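PDB 3QAC: 11S globulin seed storage protein from Amaranthus hypochondriacus, which probably serves as a seed storage protein, a nutrient reservoir built from two cupin domains per subunit and assembled with further copies of itself. Local coordinates for residues 300-310 with 325-336; 63-72 with 178-186. All coordinates share one frame; numbering follows the deposited sequence.

Interaction 1. Residues 300-310 with 325-336; sequences YTPEAGRLTTV and AAKGVLYRNAMM
Tyr-300 meets Tyr-331 rim to rim, CE2 to CE2 at 4.2 Å, the two side chains crossing at about a right angle beside the end of the antiparallel pair formed by strands 305-310 and 324-330 in a sheet of the C-terminal cupin β-barrel. After Tyr-300 the chain doubles back and forms a classic β bulge, Ala-304 and Gly-305 both facing Thr-301, whose carbonyl O accepts from both their N atoms. Ala-304 then offers its O to Tyr-331 N in an almost straight bond of 2.8 Å (176° at the hydrogen), although the donor sits well off the carbonyl plane. The type II turn Tyr-331 to Ala-334 folds round this same oxygen, and Ala-304 CB touches Ala-334 CB. Gly-305 CA approaches the Tyr-331 ring obliquely, 3.4 Å from its CE2; a CB here would run into Val-329 O. Arg-306 exchanges two backbone bonds with Val-329, and its CG, placed between backbone N and carbonyl carbon (chi1 61°), packs against Val-329 CG2 at 3.4 Å. Farther out, Val-329 CG1 lies over one face of the guanidinium. On the other side of the sheet Leu-307, opposite Gly-328, sends CD2 to Met-336 CE at 3.8 Å, and Trp-397 of strand 394-401 packs on both side chains. Thr-308 pairs with Lys-327 through two backbone bonds; the lysine's amino group leads away to Tyr-75 and a salt bridge with Asp-292. Thr-309 and Ala-326 form a non-hydrogen-bonded pair, and Val-310 closes the register with Ala-325, CB to CB 4.1 Å. One water, in plane at the guanidinium's edge, ties the Arg-306 and Thr-308 side chains to the neighbouring strand: it accepts from Arg-306 NH2 at 3.0 Å, bonds Thr-308 OG1 and donates to Lys-327 O at 3.1 Å.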
loop_
_atom_site.group_PDB
_atom_site.type_symbol
_atom_site.label_atom_id
_atom_site.label_comp_id
_atom_site.label_asym_id
_atom_site.label_seq_id
_atom_site.Cartn_x
_atom_site.Cartn_y
_atom_site.Cartn_z
ATOM N N TYR A 300 11.944 -11.310 -29.515
ATOM C CA TYR A 300 12.291 -10.881 -30.853
ATOM C C TYR A 300 11.418 -11.650 -31.837
ATOM O O TYR A 300 11.083 -12.814 -31.619
ATOM C CB TYR A 300 13.760 -11.106 -31.190
ATOM C CG TYR A 300 13.984 -10.927 -32.676
ATOM C CD1 TYR A 300 14.450 -11.968 -33.472
ATOM C CD2 TYR A 300 13.670 -9.718 -33.291
ATOM C CE1 TYR A 300 14.634 -11.797 -34.844
ATOM C CE2 TYR A 300 13.839 -9.538 -34.651
ATOM C CZ TYR A 300 14.324 -10.576 -35.427
ATOM O OH TYR A 300 14.485 -10.374 -36.782
ATOM N N THR A 301 11.029 -10.983 -32.913
ATOM C CA THR A 301 10.359 -11.648 -34.016
ATOM C C THR A 301 10.963 -11.094 -35.293
ATOM O O THR A 301 10.883 -9.893 -35.548
ATOM C CB THR A 301 8.816 -11.448 -33.985
ATOM O OG1 THR A 301 8.294 -11.954 -32.749
ATOM C CG2 THR A 301 8.153 -12.194 -35.137
ATOM N N PRO A 302 11.609 -11.972 -36.074
ATOM C CA PRO A 302 12.231 -11.687 -37.371
ATOM C C PRO A 302 11.499 -10.615 -38.170
ATOM O O PRO A 302 10.373 -10.840 -38.616
ATOM C CB PRO A 302 12.131 -13.032 -38.086
ATOM C CG PRO A 302 12.299 -14.031 -36.979
ATOM C CD PRO A 302 11.712 -13.400 -35.725
ATOM N N GLU A 303 12.147 -9.468 -38.353
ATOM C CA GLU A 303 11.570 -8.369 -39.120
ATOM C C GLU A 303 10.204 -7.936 -38.590
ATOM O O GLU A 303 9.316 -7.532 -39.349
ATOM C CB GLU A 303 11.498 -8.731 -40.602
ATOM C CG GLU A 303 12.861 -8.739 -41.287
ATOM C CD GLU A 303 12.795 -9.229 -42.726
ATOM O OE1 GLU A 303 12.055 -10.206 -42.987
ATOM O OE2 GLU A 303 13.486 -8.643 -43.592
ATOM N N ALA A 304 10.040 -8.037 -37.276
ATOM C CA ALA A 304 8.884 -7.471 -36.594
ATOM C C ALA A 304 9.416 -6.471 -35.581
ATOM O O ALA A 304 9.025 -5.307 -35.575
ATOM C CB ALA A 304 8.074 -8.553 -35.917
ATOM N N GLY A 305 10.332 -6.945 -34.739
ATOM C CA GLY A 305 11.054 -6.109 -33.796
ATOM C C GLY A 305 11.361 -6.815 -32.480
ATOM O O GLY A 305 11.445 -8.044 -32.410
ATOM N N ARG A 306 11.517 -6.033 -31.421
ATOM C CA ARG A 306 11.806 -6.610 -30.122
ATOM C C ARG A 306 11.186 -5.852 -28.945
ATOM O O ARG A 306 10.803 -4.668 -29.038
ATOM C CB ARG A 306 13.316 -6.748 -29.918
ATOM C CG ARG A 306 14.054 -5.445 -29.956
ATOM C CD ARG A 306 15.423 -5.600 -29.339
ATOM N NE ARG A 306 16.439 -4.860 -30.080
ATOM C CZ ARG A 306 16.824 -3.615 -29.803
ATOM N NH1 ARG A 306 17.763 -3.037 -30.547
ATOM N NH2 ARG A 306 16.275 -2.941 -28.789
ATOM N N LEU A 307 11.111 -6.563 -27.829
ATOM C CA LEU A 307 10.570 -6.040 -26.602
ATOM C C LEU A 307 11.568 -6.415 -25.528
ATOM O O LEU A 307 12.034 -7.545 -25.481
ATOM C CB LEU A 307 9.209 -6.677 -26.348
ATOM C CG LEU A 307 8.319 -6.107 -25.269
ATOM C CD1 LEU A 307 7.935 -4.650 -25.610
ATOM C CD2 LEU A 307 7.096 -6.984 -25.159
ATOM N N THR A 308 11.931 -5.459 -24.690
ATOM C CA THR A 308 12.932 -5.696 -23.663
ATOM C C THR A 308 12.413 -5.170 -22.348
ATOM O O THR A 308 12.092 -3.988 -22.238
ATOM C CB THR A 308 14.252 -4.996 -24.003
ATOM O OG1 THR A 308 14.781 -5.553 -25.206
ATOM C CG2 THR A 308 15.259 -5.184 -22.892
ATOM N N THR A 309 12.304 -6.048 -21.356
ATOM C CA THR A 309 11.709 -5.648 -20.088
ATOM C C THR A 309 12.743 -5.362 -19.018
ATOM O O THR A 309 13.770 -6.023 -18.935
ATOM C CB THR A 309 10.710 -6.685 -19.551
ATOM O OG1 THR A 309 11.419 -7.858 -19.137
ATOM C CG2 THR A 309 9.710 -7.058 -20.615
ATOM N N VAL A 310 12.476 -4.333 -18.223
ATOM C CA VAL A 310 13.221 -4.102 -17.003
ATOM C C VAL A 310 12.263 -4.320 -15.852
ATOM O O VAL A 310 11.267 -3.592 -15.703
ATOM C CB VAL A 310 13.731 -2.676 -16.910
ATOM C CG1 VAL A 310 14.707 -2.556 -15.746
ATOM C CG2 VAL A 310 14.380 -2.283 -18.198
ATOM N N ALA A 325 9.562 -1.472 -16.458
ATOM C CA ALA A 325 9.725 -0.709 -17.680
ATOM C C ALA A 325 9.891 -1.686 -18.822
ATOM O O ALA A 325 10.189 -2.866 -18.606
ATOM C CB ALA A 325 10.932 0.196 -17.582
ATOM N N ALA A 326 9.650 -1.208 -20.036
ATOM C CA ALA A 326 10.007 -1.963 -21.226
ATOM C C ALA A 326 10.378 -1.010 -22.338
ATOM O O ALA A 326 9.925 0.141 -22.378
ATOM C CB ALA A 326 8.875 -2.854 -21.654
ATOM N N LYS A 327 11.220 -1.484 -23.238
ATOM C CA LYS A 327 11.445 -0.771 -24.471
ATOM C C LYS A 327 11.008 -1.655 -25.618
ATOM O O LYS A 327 11.235 -2.871 -25.607
ATOM C CB LYS A 327 12.898 -0.368 -24.638
ATOM C CG LYS A 327 13.186 0.103 -26.046
ATOM C CD LYS A 327 14.044 1.343 -26.071
ATOM C CE LYS A 327 14.399 1.693 -27.512
ATOM N NZ LYS A 327 15.550 2.619 -27.608
ATOM N N GLY A 328 10.342 -1.050 -26.590
ATOM C CA GLY A 328 9.878 -1.786 -27.738
ATOM C C GLY A 328 10.411 -1.179 -29.013
ATOM O O GLY A 328 10.480 0.049 -29.146
ATOM N N VAL A 329 10.837 -2.036 -29.938
ATOM C CA VAL A 329 11.096 -1.568 -31.284
ATOM C C VAL A 329 10.237 -2.345 -32.272
ATOM O O VAL A 329 10.262 -3.583 -32.326
ATOM C CB VAL A 329 12.602 -1.577 -31.664
ATOM C CG1 VAL A 329 13.434 -1.037 -30.503
ATOM C CG2 VAL A 329 13.060 -2.968 -32.064
ATOM N N LEU A 330 9.431 -1.610 -33.025
ATOM C CA LEU A 330 8.693 -2.225 -34.099
ATOM C C LEU A 330 9.346 -1.725 -35.348
ATOM O O LEU A 330 9.613 -0.545 -35.475
ATOM C CB LEU A 330 7.211 -1.860 -34.061
ATOM C CG LEU A 330 6.336 -2.639 -33.083
ATOM C CD1 LEU A 330 4.926 -2.112 -33.143
ATOM C CD2 LEU A 330 6.351 -4.120 -33.423
ATOM N N TYR A 331 9.652 -2.646 -36.247
ATOM C CA TYR A 331 10.259 -2.308 -37.529
ATOM C C TYR A 331 9.152 -1.898 -38.486
ATOM O O TYR A 331 7.975 -1.962 -38.124
ATOM C CB TYR A 331 11.028 -3.511 -38.071
ATOM C CG TYR A 331 12.189 -3.924 -37.194
ATOM C CD1 TYR A 331 13.068 -2.975 -36.683
ATOM C CD2 TYR A 331 12.413 -5.262 -36.885
ATOM C CE1 TYR A 331 14.138 -3.343 -35.879
ATOM C CE2 TYR A 331 13.487 -5.647 -36.087
ATOM C CZ TYR A 331 14.342 -4.683 -35.587
ATOM O OH TYR A 331 15.402 -5.059 -34.797
ATOM N N ARG A 332 9.520 -1.490 -39.699
ATOM C CA ARG A 332 8.527 -0.996 -40.654
ATOM C C ARG A 332 7.290 -1.896 -40.747
ATOM O O ARG A 332 7.392 -3.102 -40.960
ATOM C CB ARG A 332 9.148 -0.705 -42.043
ATOM C CG ARG A 332 9.472 -1.924 -42.921
ATOM C CD ARG A 332 8.690 -1.916 -44.258
ATOM N NE ARG A 332 9.413 -1.312 -45.384
ATOM C CZ ARG A 332 9.604 -1.902 -46.568
ATOM N NH1 ARG A 332 9.135 -3.124 -46.793
ATOM N NH2 ARG A 332 10.269 -1.274 -47.534
ATOM N N ASN A 333 6.126 -1.278 -40.553
ATOM C CA ASN A 333 4.811 -1.920 -40.682
ATOM C C ASN A 333 4.544 -3.078 -39.724
ATOM O O ASN A 333 3.537 -3.769 -39.842
ATOM C CB ASN A 333 4.538 -2.333 -42.129
ATOM C CG ASN A 333 4.677 -1.169 -43.100
ATOM O OD1 ASN A 333 4.384 -0.019 -42.762
ATOM N ND2 ASN A 333 5.135 -1.462 -44.312
ATOM N N ALA A 334 5.440 -3.283 -38.769
ATOM C CA ALA A 334 5.249 -4.336 -37.795
ATOM C C ALA A 334 4.272 -3.857 -36.743
ATOM O O ALA A 334 4.047 -2.650 -36.578
ATOM C CB ALA A 334 6.565 -4.723 -37.156
ATOM N N MET A 335 3.676 -4.809 -36.042
ATOM C CA MET A 335 2.735 -4.471 -34.993
ATOM C C MET A 335 2.959 -5.307 -33.744
ATOM O O MET A 335 3.513 -6.408 -33.792
ATOM C CB MET A 335 1.285 -4.618 -35.475
ATOM C CG MET A 335 0.648 -5.944 -35.115
ATOM S SD MET A 335 -1.124 -5.993 -35.482
ATOM C CE MET A 335 -1.126 -5.269 -37.122
ATOM N N MET A 336 2.549 -4.743 -32.618
ATOM C CA MET A 336 2.437 -5.497 -31.388
ATOM C C MET A 336 0.968 -5.870 -31.267
ATOM O O MET A 336 0.107 -4.998 -31.271
ATOM C CB MET A 336 2.885 -4.648 -30.205
ATOM C CG MET A 336 2.858 -5.398 -28.892
ATOM S SD MET A 336 3.798 -4.532 -27.633
ATOM C CE MET A 336 3.749 -5.713 -26.294
HETATM O O HOH W 1 13.879 -3.494 -27.021
#

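Interaction 2. Residues 63-72 with 178-186; sequences LLPSFTSAPE and PTRFYLAGK
Strands 63-68 and 180-182 run antiparallel at 152°, with Phe-67 and Phe-181 as the hydrogen-bonded pair (N to O 2.8 Å each way) and Ser-66/Tyr-182 and Thr-68/Arg-180 as non-hydrogen-bonded pairs on either side. Beyond them Leu-183 N bonds Pro-65 O, and Leu-183 CB packs on the proline ring. The two phenylalanine rings are nearly parallel but slid so far that they barely overlap. Over the Phe-67 face comes instead Phe-181 CB, a CH-pi contact 3.7 Å from the centroid, while Leu-183 CG meets the ring's edge. Tyr-340 of a neighbouring subunit also stacks with Phe-67, so this side of the strand pair lies at a trimer interface. On the other face Ser-66 CB sits over the Tyr-182 ring, 3.6 Å from its centroid; the tyrosine hydroxyl bonds Glu-190 and Asn-243. The short strand 180-182 thus edges strand 61-68 in a sheet of the N-terminal cupin β-barrel, with Arg-180 on the same face as Ser-66, Thr-68 and Tyr-182. CG of Arg-180 stands anti to the backbone N (chi1 -164°) and the chain bends at chi3, bringing the guanidinium over Thr-68, whose CB lies above its centre. Two partners meet it in plane: NH1 donates to Ser-66 OG at 3.1 Å, and NH2 makes a 2.7 Å salt bridge to Glu-72 OE2, the carboxylate turned 45° from the guanidinium. NE makes a second salt bridge, to Glu-190. A methionine in its place would probably leave the buried Glu-72 and its neighbour Glu-190 without this positive partner, and Ser-66 OG without this donor. Thr-68 OG1 donates to Thr-179 O at 2.7 Å from above the carbonyl plane, and a water donates to both Thr-68 OG1 and Ser-69 OG while accepting from Thr-179 N.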
loop_
_atom_site.group_PDB
_atom_site.type_symbol
_atom_site.label_atom_id
_atom_site.label_comp_id
_atom_site.label_asym_id
_atom_site.label_seq_id
_atom_site.Cartn_x
_atom_site.Cartn_y
_atom_site.Cartn_z
ATOM N N LEU A 63 23.054 19.144 -14.072
ATOM C CA LEU A 63 21.788 19.111 -13.347
ATOM C C LEU A 63 22.112 19.158 -11.871
ATOM O O LEU A 63 22.704 18.215 -11.338
ATOM C CB LEU A 63 21.004 17.846 -13.669
ATOM C CG LEU A 63 19.679 17.613 -12.933
ATOM C CD1 LEU A 63 18.608 18.661 -13.322
ATOM C CD2 LEU A 63 19.167 16.169 -13.167
ATOM N N LEU A 64 21.749 20.264 -11.223
ATOM C CA LEU A 64 22.068 20.479 -9.816
ATOM C C LEU A 64 21.508 19.335 -8.972
ATOM O O LEU A 64 20.522 18.712 -9.342
ATOM C CB LEU A 64 21.506 21.822 -9.337
ATOM C CG LEU A 64 21.893 23.090 -10.118
ATOM C CD1 LEU A 64 21.092 24.270 -9.644
ATOM C CD2 LEU A 64 23.360 23.397 -9.981
ATOM N N PRO A 65 22.149 19.039 -7.840
ATOM C CA PRO A 65 21.595 18.000 -6.982
ATOM C C PRO A 65 20.184 18.334 -6.502
ATOM O O PRO A 65 19.903 19.460 -6.071
ATOM C CB PRO A 65 22.559 17.981 -5.792
ATOM C CG PRO A 65 23.386 19.235 -5.925
ATOM C CD PRO A 65 23.490 19.439 -7.394
ATOM N N SER A 66 19.311 17.341 -6.565
ATOM C CA SER A 66 18.001 17.459 -5.966
ATOM C C SER A 66 17.512 16.087 -5.528
ATOM O O SER A 66 18.149 15.060 -5.798
ATOM C CB SER A 66 17.011 18.043 -6.967
ATOM O OG SER A 66 16.701 17.088 -7.972
ATOM N N PHE A 67 16.374 16.077 -4.852
ATOM C CA PHE A 67 15.665 14.838 -4.600
ATOM C C PHE A 67 14.168 15.092 -4.694
ATOM O O PHE A 67 13.726 16.221 -4.648
ATOM C CB PHE A 67 16.045 14.243 -3.243
ATOM C CG PHE A 67 16.000 15.229 -2.094
ATOM C CD1 PHE A 67 17.072 16.078 -1.839
ATOM C CD2 PHE A 67 14.898 15.284 -1.253
ATOM C CE1 PHE A 67 17.043 16.956 -0.770
ATOM C CE2 PHE A 67 14.862 16.168 -0.180
ATOM C CZ PHE A 67 15.936 17.000 0.062
ATOM N N THR A 68 13.392 14.027 -4.842
ATOM C CA THR A 68 11.950 14.139 -4.843
ATOM C C THR A 68 11.432 13.007 -3.994
ATOM O O THR A 68 12.053 11.949 -3.925
ATOM C CB THR A 68 11.351 14.101 -6.281
ATOM O OG1 THR A 68 9.920 14.027 -6.214
ATOM C CG2 THR A 68 11.887 12.916 -7.073
ATOM N N SER A 69 10.314 13.245 -3.323
ATOM C CA SER A 69 9.721 12.272 -2.425
ATOM C C SER A 69 9.219 11.043 -3.164
ATOM O O SER A 69 8.957 10.021 -2.544
ATOM C CB SER A 69 8.552 12.907 -1.673
ATOM O OG SER A 69 7.577 13.344 -2.600
ATOM N N ALA A 70 9.066 11.138 -4.482
ATOM C CA ALA A 70 8.649 9.974 -5.279
ATOM C C ALA A 70 9.823 9.266 -5.971
ATOM O O ALA A 70 10.787 9.917 -6.367
ATOM C CB ALA A 70 7.620 10.384 -6.309
ATOM N N PRO A 71 9.731 7.930 -6.142
ATOM C CA PRO A 71 10.751 7.188 -6.888
ATOM C C PRO A 71 10.631 7.558 -8.356
ATOM O O PRO A 71 9.549 7.945 -8.795
ATOM C CB PRO A 71 10.327 5.716 -6.727
ATOM C CG PRO A 71 9.148 5.702 -5.826
ATOM C CD PRO A 71 8.579 7.084 -5.804
ATOM N N GLU A 72 11.714 7.429 -9.105
ATOM C CA GLU A 72 11.692 7.784 -10.509
ATOM C C GLU A 72 12.283 6.670 -11.314
ATOM O O GLU A 72 13.188 5.983 -10.866
ATOM C CB GLU A 72 12.538 9.017 -10.771
ATOM C CG GLU A 72 12.194 10.214 -9.935
ATOM C CD GLU A 72 13.036 11.379 -10.333
ATOM O OE1 GLU A 72 14.263 11.195 -10.441
ATOM O OE2 GLU A 72 12.477 12.465 -10.582
ATOM N N PRO A 178 4.545 16.086 -8.256
ATOM C CA PRO A 178 5.820 15.754 -7.609
ATOM C C PRO A 178 6.244 16.898 -6.707
ATOM O O PRO A 178 5.904 18.056 -6.957
ATOM C CB PRO A 178 6.788 15.633 -8.783
ATOM C CG PRO A 178 5.925 15.209 -9.924
ATOM C CD PRO A 178 4.624 15.965 -9.719
ATOM N N THR A 179 6.949 16.563 -5.642
ATOM C CA THR A 179 7.572 17.560 -4.810
ATOM C C THR A 179 9.065 17.399 -4.997
ATOM O O THR A 179 9.621 16.315 -4.776
ATOM C CB THR A 179 7.200 17.362 -3.356
ATOM O OG1 THR A 179 5.789 17.560 -3.211
ATOM C CG2 THR A 179 7.904 18.357 -2.484
ATOM N N ARG A 180 9.711 18.465 -5.452
ATOM C CA ARG A 180 11.140 18.427 -5.637
ATOM C C ARG A 180 11.895 19.404 -4.760
ATOM O O ARG A 180 11.532 20.578 -4.654
ATOM C CB ARG A 180 11.514 18.680 -7.086
ATOM C CG ARG A 180 12.956 18.261 -7.351
ATOM C CD ARG A 180 13.234 18.285 -8.803
ATOM N NE ARG A 180 12.501 17.235 -9.485
ATOM C CZ ARG A 180 13.005 16.035 -9.699
ATOM N NH1 ARG A 180 14.221 15.768 -9.266
ATOM N NH2 ARG A 180 12.306 15.120 -10.350
ATOM N N PHE A 181 12.966 18.900 -4.148
ATOM C CA PHE A 181 13.828 19.698 -3.293
ATOM C C PHE A 181 15.206 19.773 -3.949
ATOM O O PHE A 181 15.793 18.744 -4.272
ATOM C CB PHE A 181 13.972 19.047 -1.914
ATOM C CG PHE A 181 12.663 18.761 -1.207
ATOM C CD1 PHE A 181 12.311 19.464 -0.068
ATOM C CD2 PHE A 181 11.811 17.769 -1.660
ATOM C CE1 PHE A 181 11.127 19.195 0.606
ATOM C CE2 PHE A 181 10.627 17.492 -0.993
ATOM C CZ PHE A 181 10.286 18.206 0.149
ATOM N N TYR A 182 15.710 20.986 -4.165
ATOM C CA TYR A 182 17.055 21.168 -4.714
ATOM C C TYR A 182 18.058 21.524 -3.629
ATOM O O TYR A 182 17.711 22.117 -2.596
ATOM C CB TYR A 182 17.086 22.241 -5.807
ATOM C CG TYR A 182 16.676 21.744 -7.170
ATOM C CD1 TYR A 182 15.348 21.717 -7.553
ATOM C CD2 TYR A 182 17.615 21.289 -8.066
ATOM C CE1 TYR A 182 14.971 21.264 -8.809
ATOM C CE2 TYR A 182 17.253 20.827 -9.316
ATOM C CZ TYR A 182 15.931 20.821 -9.691
ATOM O OH TYR A 182 15.576 20.356 -10.948
ATOM N N LEU A 183 19.306 21.153 -3.886
ATOM C CA LEU A 183 20.375 21.306 -2.914
ATOM C C LEU A 183 21.309 22.439 -3.293
ATOM O O LEU A 183 22.318 22.662 -2.634
ATOM C CB LEU A 183 21.150 20.000 -2.818
ATOM C CG LEU A 183 20.375 19.010 -1.966
ATOM C CD1 LEU A 183 20.923 17.604 -2.113
ATOM C CD2 LEU A 183 20.447 19.488 -0.528
ATOM N N ALA A 184 20.968 23.138 -4.366
ATOM C CA ALA A 184 21.787 24.231 -4.866
ATOM C C ALA A 184 20.993 25.045 -5.883
ATOM O O ALA A 184 20.012 24.563 -6.447
ATOM C CB ALA A 184 23.081 23.681 -5.510
ATOM N N GLY A 185 21.421 26.277 -6.114
ATOM C CA GLY A 185 20.828 27.111 -7.142
ATOM C C GLY A 185 19.543 27.787 -6.713
ATOM O O GLY A 185 19.168 27.771 -5.541
ATOM N N LYS A 186 18.864 28.397 -7.673
ATOM C CA LYS A 186 17.563 28.989 -7.414
ATOM C C LYS A 186 16.614 28.538 -8.521
ATOM O O LYS A 186 16.220 29.332 -9.371
ATOM C CB LYS A 186 17.664 30.512 -7.367
ATOM C CG LYS A 186 16.437 31.191 -6.773
ATOM C CD LYS A 186 16.431 32.699 -7.060
ATOM C CE LYS A 186 15.051 33.341 -6.781
ATOM N NZ LYS A 186 14.164 33.498 -7.983
HETATM O O HOH W 2 7.065 13.607 -5.215
HETATM O O HOH W 3 15.446 13.851 -11.712
#

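Interactions 1 and 2 lie on opposite sides of the chain's centre, their own centres 34 Å apart and their nearest atoms about 9 Å apart, without contact. Along the chain they come in series: 63-72 with 178-186 is complete before 300-310 with 325-336 begins. Each joins antiparallel strands, but in different sheets and different cupin domains, the N-terminal one for interaction 2 and the C-terminal one for interaction 1. Each cupin domain of the subunit thus holds one of these antiparallel pairings in its own β-sheet. Interaction 2 faces a neighbouring subunit across much of its length, whereas interaction 1 reaches another subunit at a single residue.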